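Long-range contacts in hyaluronidase (PDB 5DIY), which probably hydrolyses O-linked N-acetylglucosamine from glycosylated proteins, as a bacterial member of glycoside hydrolase family 84: residues C[87-91]-C[140-144]; C[117-123]-C[162-168]; C[384-389]-C[421-425]. The contacts are given in a common frame with arbitrary orientation. Residue numbers count along the deposited sequence, not the author numbering.

Contact 1 of 3, residues C[87-91]-C[140-144]; sequences SLVYS and AQADF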
loop_
_atom_site.group_PDB
_atom_site.type_symbol
_atom_site.label_atom_id
_atom_site.label_comp_id
_atom_site.label_asym_id
_atom_site.label_seq_id
_atom_site.Cartn_x
_atom_site.Cartn_y
_atom_site.Cartn_z
ATOM N N SER C 87 12.557 18.199 -14.848
ATOM C CA SER C 87 13.393 19.015 -15.750
ATOM C C SER C 87 12.644 19.847 -16.810
ATOM O O SER C 87 13.290 20.512 -17.612
ATOM C CB SER C 87 14.410 18.104 -16.441
ATOM O OG SER C 87 13.756 17.102 -17.200
ATOM N N LEU C 88 11.311 19.847 -16.810
ATOM C CA LEU C 88 10.548 20.571 -17.837
ATOM C C LEU C 88 10.746 22.078 -17.727
ATOM O O LEU C 88 10.652 22.640 -16.640
ATOM C CB LEU C 88 9.046 20.261 -17.737
ATOM C CG LEU C 88 8.053 21.057 -18.597
ATOM C CD1 LEU C 88 8.353 20.874 -20.074
ATOM C CD2 LEU C 88 6.623 20.635 -18.295
ATOM N N VAL C 89 11.016 22.712 -18.866
ATOM C CA VAL C 89 10.922 24.161 -19.002
ATOM C C VAL C 89 9.500 24.443 -19.495
ATOM O O VAL C 89 9.198 24.270 -20.678
ATOM C CB VAL C 89 11.982 24.730 -19.978
ATOM C CG1 VAL C 89 12.026 26.253 -19.885
ATOM C CG2 VAL C 89 13.356 24.140 -19.683
ATOM N N TYR C 90 8.632 24.855 -18.572
ATOM C CA TYR C 90 7.203 25.049 -18.856
ATOM C C TYR C 90 6.928 26.020 -20.012
ATOM O O TYR C 90 6.065 25.754 -20.845
ATOM C CB TYR C 90 6.462 25.517 -17.598
ATOM C CG TYR C 90 6.349 24.461 -16.520
ATOM C CD1 TYR C 90 5.366 23.475 -16.586
ATOM C CD2 TYR C 90 7.225 24.445 -15.434
ATOM C CE1 TYR C 90 5.259 22.506 -15.605
ATOM C CE2 TYR C 90 7.125 23.480 -14.446
ATOM C CZ TYR C 90 6.142 22.510 -14.535
ATOM O OH TYR C 90 6.037 21.550 -13.556
ATOM N N SER C 91 7.676 27.124 -20.062
ATOM C CA SER C 91 7.484 28.174 -21.080
ATOM C C SER C 91 8.092 27.860 -22.451
ATOM O O SER C 91 7.807 28.574 -23.416
ATOM C CB SER C 91 8.042 29.513 -20.578
ATOM O OG SER C 91 9.428 29.414 -20.299
ATOM N N ALA C 140 2.410 28.136 -14.335
ATOM C CA ALA C 140 3.246 27.503 -15.352
ATOM C C ALA C 140 2.597 26.206 -15.826
ATOM O O ALA C 140 2.402 26.008 -17.022
ATOM C CB ALA C 140 4.638 27.228 -14.802
ATOM N N GLN C 141 2.243 25.352 -14.864
ATOM C CA GLN C 141 1.591 24.067 -15.135
ATOM C C GLN C 141 0.264 24.217 -15.877
ATOM O O GLN C 141 0.010 23.500 -16.849
ATOM C CB GLN C 141 1.358 23.305 -13.824
ATOM C CG GLN C 141 2.642 22.774 -13.213
ATOM C CD GLN C 141 2.446 22.134 -11.853
ATOM O OE1 GLN C 141 1.386 22.244 -11.242
ATOM N NE2 GLN C 141 3.475 21.445 -11.378
ATOM N N ALA C 142 -0.577 25.142 -15.414
ATOM C CA ALA C 142 -1.875 25.388 -16.047
ATOM C C ALA C 142 -1.711 25.806 -17.511
ATOM O O ALA C 142 -2.418 25.300 -18.383
ATOM C CB ALA C 142 -2.663 26.439 -15.275
ATOM N N ASP C 143 -0.768 26.715 -17.764
ATOM C CA ASP C 143 -0.475 27.185 -19.122
ATOM C C ASP C 143 0.112 26.082 -20.001
ATOM O O ASP C 143 -0.247 25.957 -21.176
ATOM C CB ASP C 143 0.476 28.389 -19.094
ATOM C CG ASP C 143 0.880 28.844 -20.487
ATOM O OD1 ASP C 143 -0.020 29.001 -21.341
ATOM O OD2 ASP C 143 2.091 29.014 -20.738
ATOM N N PHE C 144 1.020 25.289 -19.439
ATOM C CA PHE C 144 1.577 24.151 -20.164
ATOM C C PHE C 144 0.488 23.149 -20.547
ATOM O O PHE C 144 0.397 22.736 -21.704
ATOM C CB PHE C 144 2.655 23.455 -19.337
ATOM C CG PHE C 144 3.340 22.339 -20.065
ATOM C CD1 PHE C 144 4.290 22.614 -21.031
ATOM C CD2 PHE C 144 3.030 21.011 -19.794
ATOM C CE1 PHE C 144 4.934 21.592 -21.713
ATOM C CE2 PHE C 144 3.668 19.981 -20.468
ATOM C CZ PHE C 144 4.621 20.273 -21.430
#
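Start with the backbones: 140-144 is a piece of helix 137-153, its turn closed by F144 N to A140 O at 2.9 Å, whereas 87-91 is an irregular loop leading into helix 93-108. The loop comes closest at Y90, whose CA lies 5.8 Å from the CA of A140. Around that point the chain is extended at L88 and V89, then takes helical angles at Y90, so L88 and Y90 both direct their CA-to-CB bonds at the helix while V89 between them turns away.

Y90 fills most of the gap. With chi1 at -69° its ring lies across the helix, CG 3.7 Å from A140 CB and CD1 3.9 Å from F144 CB; the small A140 leaves room for the ring to come in close. F144, one turn on, extends its ring toward the loop: Y90 O sits at the edge of its ring, 3.6 Å from CD1, and L88 CD2 lies over its face, 3.7 Å from the ring centroid and 9° off the normal, a clear CH-pi contact. L99 of helix 93-108 also touches F144. At the far end of the tyrosine, Q141 NE2 gives Y90 OH a weak hydrogen bond of 3.4 Å. The amide has firmer partners elsewhere, OE1 with Y176 and NE2 with T166.

This is a barrel loop laid against the helix that follows a later strand. Its chemistry is mainly apolar and aromatic, with one weak polar link, so shape and burial hold the two pieces together, while Q141 spends its stronger polar bonds on the chain beyond the loop.

Contact 2 of 3, residues C[117-123]-C[162-168]; sequences FFDNVPF and IMCPTFY. Unlike the reference sequence in segment 117-123: N120 (reference Asp). With NAG (2-acetamido-2-deoxy-beta-D-glucopyranose), chain E.
Two neighbouring parallel barrel strands, 113-117 and 160-164, end side by side and open into loops. F117 bridges C164 (CA-CA 4.4 Å), F118 N donates to C164 O at 2.9 Å, and D119 faces T166 (CA-CA 4.5 Å). N120 has left-handed backbone angles (55/57).

F117 and C164 share one sheet face, F117 CD1 3.6 Å from C164 CB. F118 (chi1 m) packs CD2 3.9 Å from M163 CE. T166 (chi1 m) plugs the hollow between F118 and V121: OG1 donates to F118 O at 2.8 Å and lies 3.6 Å from V121 CG2. F123 and F167 close the outer end as an offset stack, centroids 4.6 Å apart, planes at 29°. A water joins N120 N (2.9 Å) to T166 O (2.8 Å).

The C-terminal mouth is typical of a TIM-barrel active site. D119 (chi1 p) accepts from NAG N2 at OD2, 3.0 Å, and salt-bridges K43; Y168 (chi1 p) lays its ring face under NAG C8 and gives OH to N120 OD1, 2.8 Å. N120 is engineered, replacing the aspartate predicted as proton donor.

Helix 137-153 packs on F118 and M163, strand 189-192 flanks 160-164, and F117 pairs with I82 on the other side.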
loop_
_atom_site.group_PDB
_atom_site.type_symbol
_atom_site.label_atom_id
_atom_site.label_comp_id
_atom_site.label_asym_id
_atom_site.label_seq_id
_atom_site.Cartn_x
_atom_site.Cartn_y
_atom_site.Cartn_z
ATOM N N PHE C 117 1.824 14.070 -15.128
ATOM C CA PHE C 117 1.918 14.133 -13.660
ATOM C C PHE C 117 3.047 15.028 -13.187
ATOM O O PHE C 117 4.118 15.040 -13.791
ATOM C CB PHE C 117 2.078 12.733 -13.054
ATOM C CG PHE C 117 0.991 11.748 -13.433
ATOM C CD1 PHE C 117 -0.285 12.160 -13.832
ATOM C CD2 PHE C 117 1.239 10.387 -13.341
ATOM C CE1 PHE C 117 -1.257 11.236 -14.164
ATOM C CE2 PHE C 117 0.268 9.460 -13.667
ATOM C CZ PHE C 117 -0.980 9.881 -14.081
ATOM N N PHE C 118 2.784 15.773 -12.106
ATOM C CA PHE C 118 3.753 16.688 -11.488
ATOM C C PHE C 118 3.912 16.418 -9.984
ATOM O O PHE C 118 4.288 17.312 -9.221
ATOM C CB PHE C 118 3.320 18.140 -11.729
ATOM C CG PHE C 118 3.180 18.488 -13.182
ATOM C CD1 PHE C 118 4.290 18.858 -13.929
ATOM C CD2 PHE C 118 1.948 18.408 -13.813
ATOM C CE1 PHE C 118 4.173 19.153 -15.280
ATOM C CE2 PHE C 118 1.821 18.707 -15.161
ATOM C CZ PHE C 118 2.935 19.083 -15.897
ATOM N N ASP C 119 3.625 15.188 -9.562
ATOM C CA ASP C 119 3.876 14.769 -8.180
ATOM C C ASP C 119 5.370 14.588 -7.920
ATOM O O ASP C 119 6.111 14.188 -8.812
ATOM C CB ASP C 119 3.137 13.467 -7.852
ATOM C CG ASP C 119 3.506 12.321 -8.787
ATOM O OD1 ASP C 119 3.333 12.477 -10.012
ATOM O OD2 ASP C 119 3.947 11.269 -8.292
ATOM N N ASN C 120 5.793 14.880 -6.690
ATOM C CA ASN C 120 7.175 14.684 -6.248
ATOM C C ASN C 120 8.191 15.391 -7.148
ATOM O O ASN C 120 9.086 14.770 -7.731
ATOM C CB ASN C 120 7.490 13.190 -6.115
ATOM C CG ASN C 120 6.519 12.464 -5.195
ATOM O OD1 ASN C 120 5.795 13.084 -4.413
ATOM N ND2 ASN C 120 6.493 11.140 -5.295
ATOM N N VAL C 121 7.994 16.701 -7.263
ATOM C CA VAL C 121 8.922 17.621 -7.921
ATOM C C VAL C 121 9.102 18.806 -6.967
ATOM O O VAL C 121 8.341 18.923 -5.997
ATOM C CB VAL C 121 8.400 18.088 -9.306
ATOM C CG1 VAL C 121 8.139 16.886 -10.205
ATOM C CG2 VAL C 121 7.151 18.963 -9.182
ATOM N N PRO C 122 10.107 19.675 -7.214
ATOM C CA PRO C 122 10.260 20.866 -6.369
ATOM C C PRO C 122 9.034 21.780 -6.390
ATOM O O PRO C 122 8.390 21.931 -7.433
ATOM C CB PRO C 122 11.478 21.576 -6.978
ATOM C CG PRO C 122 12.263 20.486 -7.612
ATOM C CD PRO C 122 11.233 19.536 -8.159
ATOM N N PHE C 123 8.733 22.388 -5.241
ATOM C CA PHE C 123 7.527 23.214 -5.078
ATOM C C PHE C 123 7.581 24.563 -5.804
ATOM O O PHE C 123 6.555 25.234 -5.912
ATOM C CB PHE C 123 7.219 23.457 -3.587
ATOM C CG PHE C 123 6.972 22.197 -2.774
ATOM C CD1 PHE C 123 6.273 21.102 -3.299
ATOM C CD2 PHE C 123 7.400 22.129 -1.445
ATOM C CE1 PHE C 123 6.042 19.962 -2.530
ATOM C CE2 PHE C 123 7.164 20.994 -0.673
ATOM C CZ PHE C 123 6.487 19.909 -1.215
ATOM N N ILE C 162 -5.509 13.812 -17.905
ATOM C CA ILE C 162 -5.599 13.743 -16.453
ATOM C C ILE C 162 -4.233 14.196 -15.933
ATOM O O ILE C 162 -3.195 13.757 -16.423
ATOM C CB ILE C 162 -6.035 12.344 -15.932
ATOM C CG1 ILE C 162 -6.191 12.366 -14.405
ATOM C CG2 ILE C 162 -5.076 11.236 -16.354
ATOM C CD1 ILE C 162 -7.044 11.241 -13.863
ATOM N N MET C 163 -4.238 15.125 -14.987
ATOM C CA MET C 163 -2.996 15.642 -14.436
ATOM C C MET C 163 -2.928 15.327 -12.954
ATOM O O MET C 163 -3.960 15.217 -12.290
ATOM C CB MET C 163 -2.847 17.152 -14.710
ATOM C CG MET C 163 -3.719 18.091 -13.876
ATOM S SD MET C 163 -3.043 18.553 -12.258
ATOM C CE MET C 163 -1.649 19.577 -12.731
ATOM N N CYS C 164 -1.706 15.170 -12.450
ATOM C CA CYS C 164 -1.463 15.052 -11.016
ATOM C C CYS C 164 -0.788 16.336 -10.562
ATOM O O CYS C 164 0.273 16.687 -11.079
ATOM C CB CYS C 164 -0.591 13.844 -10.670
ATOM S SG CYS C 164 -0.490 13.551 -8.878
ATOM N N PRO C 165 -1.406 17.055 -9.607
ATOM C CA PRO C 165 -0.778 18.275 -9.110
ATOM C C PRO C 165 0.449 17.996 -8.249
ATOM O O PRO C 165 0.633 16.880 -7.762
ATOM C CB PRO C 165 -1.878 18.938 -8.285
ATOM C CG PRO C 165 -2.858 17.865 -7.955
ATOM C CD PRO C 165 -2.680 16.753 -8.932
ATOM N N THR C 166 1.285 19.016 -8.089
ATOM C CA THR C 166 2.467 18.948 -7.227
ATOM C C THR C 166 2.070 18.917 -5.751
ATOM O O THR C 166 2.754 18.299 -4.940
ATOM C CB THR C 166 3.420 20.119 -7.544
ATOM O OG1 THR C 166 3.773 20.060 -8.935
ATOM C CG2 THR C 166 4.676 20.053 -6.707
ATOM N N PHE C 167 0.954 19.564 -5.422
ATOM C CA PHE C 167 0.311 19.430 -4.117
ATOM C C PHE C 167 -0.944 18.589 -4.317
ATOM O O PHE C 167 -1.956 19.089 -4.822
ATOM C CB PHE C 167 -0.007 20.810 -3.536
ATOM C CG PHE C 167 1.226 21.617 -3.206
ATOM C CD1 PHE C 167 1.847 22.399 -4.179
ATOM C CD2 PHE C 167 1.790 21.567 -1.931
ATOM C CE1 PHE C 167 2.993 23.130 -3.885
ATOM C CE2 PHE C 167 2.939 22.293 -1.631
ATOM C CZ PHE C 167 3.540 23.077 -2.609
ATOM N N TYR C 168 -0.858 17.310 -3.933
ATOM C CA TYR C 168 -1.881 16.293 -4.248
ATOM C C TYR C 168 -2.582 15.663 -3.035
ATOM O O TYR C 168 -3.382 14.743 -3.197
ATOM C CB TYR C 168 -1.274 15.186 -5.133
ATOM C CG TYR C 168 -0.043 14.496 -4.572
ATOM C CD1 TYR C 168 -0.149 13.476 -3.623
ATOM C CD2 TYR C 168 1.226 14.854 -5.008
ATOM C CE1 TYR C 168 0.986 12.844 -3.118
ATOM C CE2 TYR C 168 2.362 14.235 -4.514
ATOM C CZ TYR C 168 2.243 13.227 -3.574
ATOM O OH TYR C 168 3.385 12.631 -3.099
HETATM C C1 NAG E . 3.727 9.168 -3.796
HETATM C C2 NAG E . 3.672 8.924 -5.317
HETATM C C3 NAG E . 3.393 7.471 -5.712
HETATM C C4 NAG E . 3.833 6.525 -4.607
HETATM C C5 NAG E . 3.012 6.824 -3.363
HETATM C C6 NAG E . 3.383 5.927 -2.170
HETATM C C7 NAG E . 1.441 9.920 -5.713
HETATM C C8 NAG E . 0.691 10.934 -6.531
HETATM N N2 NAG E . 2.747 9.842 -5.973
HETATM O O3 NAG E . 4.086 7.179 -6.930
HETATM O O4 NAG E . 3.588 5.172 -4.989
HETATM O O5 NAG E . 3.050 8.203 -2.982
HETATM O O6 NAG E . 4.782 5.970 -1.881
HETATM O O7 NAG E . 0.882 9.231 -4.869
HETATM O O HOH W 1 4.989 16.694 -4.543
#

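Contact 3 of 3, residues C[384-389]-C[421-425]; sequences DYLDQA and YLREV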
loop_
_atom_site.group_PDB
_atom_site.type_symbol
_atom_site.label_atom_id
_atom_site.label_comp_id
_atom_site.label_asym_id
_atom_site.label_seq_id
_atom_site.Cartn_x
_atom_site.Cartn_y
_atom_site.Cartn_z
ATOM N N ASP C 384 7.431 -20.093 16.267
ATOM C CA ASP C 384 8.475 -20.899 16.923
ATOM C C ASP C 384 8.924 -20.253 18.232
ATOM O O ASP C 384 9.152 -20.943 19.228
ATOM C CB ASP C 384 9.719 -21.080 16.026
ATOM C CG ASP C 384 9.471 -21.962 14.806
ATOM O OD1 ASP C 384 8.570 -22.818 14.817
ATOM O OD2 ASP C 384 10.207 -21.792 13.817
ATOM N N TYR C 385 9.034 -18.926 18.234
ATOM C CA TYR C 385 9.536 -18.207 19.409
ATOM C C TYR C 385 8.491 -18.175 20.531
ATOM O O TYR C 385 8.837 -18.325 21.708
ATOM C CB TYR C 385 10.001 -16.792 19.049
ATOM C CG TYR C 385 10.954 -16.684 17.870
ATOM C CD1 TYR C 385 11.679 -17.793 17.386
ATOM C CD2 TYR C 385 11.153 -15.457 17.242
ATOM C CE1 TYR C 385 12.543 -17.671 16.306
ATOM C CE2 TYR C 385 12.022 -15.328 16.170
ATOM C CZ TYR C 385 12.711 -16.438 15.702
ATOM O OH TYR C 385 13.572 -16.302 14.632
ATOM N N LEU C 386 7.221 -17.993 20.170
ATOM C CA LEU C 386 6.126 -18.070 21.144
ATOM C C LEU C 386 6.061 -19.429 21.834
ATOM O O LEU C 386 5.775 -19.509 23.024
ATOM C CB LEU C 386 4.776 -17.784 20.486
ATOM C CG LEU C 386 4.469 -16.320 20.189
ATOM C CD1 LEU C 386 3.209 -16.228 19.335
ATOM C CD2 LEU C 386 4.303 -15.521 21.477
ATOM N N ASP C 387 6.319 -20.484 21.067
ATOM C CA ASP C 387 6.399 -21.847 21.583
ATOM C C ASP C 387 7.454 -21.977 22.694
ATOM O O ASP C 387 7.214 -22.607 23.722
ATOM C CB ASP C 387 6.707 -22.821 20.431
ATOM C CG ASP C 387 6.165 -24.219 20.667
ATOM O OD1 ASP C 387 5.453 -24.463 21.668
ATOM O OD2 ASP C 387 6.458 -25.097 19.826
ATOM N N GLN C 388 8.612 -21.355 22.489
ATOM C CA GLN C 388 9.648 -21.295 23.521
ATOM C C GLN C 388 9.266 -20.414 24.721
ATOM O O GLN C 388 9.664 -20.712 25.846
ATOM C CB GLN C 388 10.987 -20.862 22.917
ATOM C CG GLN C 388 11.538 -21.869 21.908
ATOM C CD GLN C 388 11.854 -23.212 22.531
ATOM O OE1 GLN C 388 12.382 -23.276 23.638
ATOM N NE2 GLN C 388 11.518 -24.290 21.832
ATOM N N ALA C 389 8.498 -19.348 24.494
ATOM C CA ALA C 389 7.934 -18.559 25.607
ATOM C C ALA C 389 6.983 -19.394 26.468
ATOM O O ALA C 389 6.984 -19.271 27.692
ATOM C CB ALA C 389 7.221 -17.317 25.092
ATOM N N TYR C 421 17.581 -18.903 24.691
ATOM C CA TYR C 421 17.000 -19.003 23.355
ATOM C C TYR C 421 16.298 -17.702 22.952
ATOM O O TYR C 421 16.481 -17.226 21.836
ATOM C CB TYR C 421 16.016 -20.180 23.273
ATOM C CG TYR C 421 15.338 -20.315 21.925
ATOM C CD1 TYR C 421 14.201 -19.560 21.608
ATOM C CD2 TYR C 421 15.826 -21.194 20.960
ATOM C CE1 TYR C 421 13.585 -19.674 20.366
ATOM C CE2 TYR C 421 15.214 -21.313 19.721
ATOM C CZ TYR C 421 14.093 -20.556 19.434
ATOM O OH TYR C 421 13.482 -20.681 18.210
ATOM N N LEU C 422 15.491 -17.148 23.855
ATOM C CA LEU C 422 14.723 -15.936 23.552
ATOM C C LEU C 422 15.634 -14.733 23.311
ATOM O O LEU C 422 15.417 -13.978 22.370
ATOM C CB LEU C 422 13.697 -15.636 24.648
ATOM C CG LEU C 422 12.503 -16.597 24.669
ATOM C CD1 LEU C 422 11.629 -16.310 25.873
ATOM C CD2 LEU C 422 11.696 -16.534 23.379
ATOM N N ARG C 423 16.662 -14.593 24.144
ATOM C CA ARG C 423 17.672 -13.543 23.985
ATOM C C ARG C 423 18.318 -13.601 22.601
ATOM O O ARG C 423 18.432 -12.579 21.921
ATOM C CB ARG C 423 18.729 -13.662 25.092
ATOM C CG ARG C 423 19.745 -12.533 25.122
ATOM C CD ARG C 423 20.783 -12.718 26.223
ATOM N NE ARG C 423 20.198 -12.833 27.561
ATOM C CZ ARG C 423 19.626 -11.840 28.254
ATOM N NH1 ARG C 423 19.517 -10.602 27.765
ATOM N NH2 ARG C 423 19.143 -12.091 29.465
ATOM N N GLU C 424 18.687 -14.810 22.183
ATOM C CA GLU C 424 19.270 -15.052 20.862
ATOM C C GLU C 424 18.316 -14.665 19.718
ATOM O O GLU C 424 18.685 -13.871 18.849
ATOM C CB GLU C 424 19.691 -16.524 20.733
ATOM C CG GLU C 424 20.647 -16.828 19.588
ATOM C CD GLU C 424 20.894 -18.324 19.405
ATOM O OE1 GLU C 424 20.595 -19.113 20.332
ATOM O OE2 GLU C 424 21.379 -18.716 18.321
ATOM N N VAL C 425 17.101 -15.212 19.718
ATOM C CA VAL C 425 16.153 -14.951 18.614
ATOM C C VAL C 425 15.588 -13.517 18.583
ATOM O O VAL C 425 15.317 -13.000 17.501
ATOM C CB VAL C 425 15.007 -15.985 18.530
ATOM C CG1 VAL C 425 15.580 -17.387 18.341
ATOM C CG2 VAL C 425 14.084 -15.920 19.744
#
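Y385, Y421 and Q388 bury the most surface and carry most of the contact between 384-389 and 421-425. The segments run nearly antiparallel, 154° between their directions, with axes 10.4 Å apart at closest approach and Y385 CA 7.0 Å from L422 CA.

Y385 leaves its helix sideways, but its ring swings across to the partner. V425 CB sits over the ring face, 3.7 Å from the centroid and 11° off the normal, and V425 CG1 is 3.7 Å from Y385 CE1. Y421 directs its CA-to-CB bond toward the other helix, and its OH comes to the edge of the Y385 ring, 3.5 Å from CD1. The face of Y421 is taken by Q388, whose CG stands 3.7 Å from the ring centroid, a second CH-pi contact. L422 fills in between, CD2 3.8 Å from Y385 O and CD1 4.3 Å from A389 CA. Behind this layer, L445 of helix 440-451 touches Y385 and A389, and V448 touches L422, making a three-helix junction in the helical part of the chain.

Even the polar residues contribute carbon: Q388 offers its methylene to a ring. Cohesion between these segments comes from van der Waals and CH-pi contacts, without hydrogen bonds.

Overall arrangement
From the N terminus, the chain leaves strand 77-82 into 87-91, runs through helix 93-108 and strand 113-117 to 117-123, and only then reaches helix 137-153, where contact 1 closes. Contact 2 closes at the end of strand 160-164 and the loop beyond, so the two cross: each opens before the other has closed. They also touch, Q141 NE2 lying 2.8 Å from T166 OG1 in a probable hydrogen bond and Y90 packing on F118, which joins one loop and one helix to two strand ends, only contact 2 lining the sugar site. Contact 3 comes later, in series, tying two helices on the opposite side of the chain's centre, about 48 Å from contact 2 between centres.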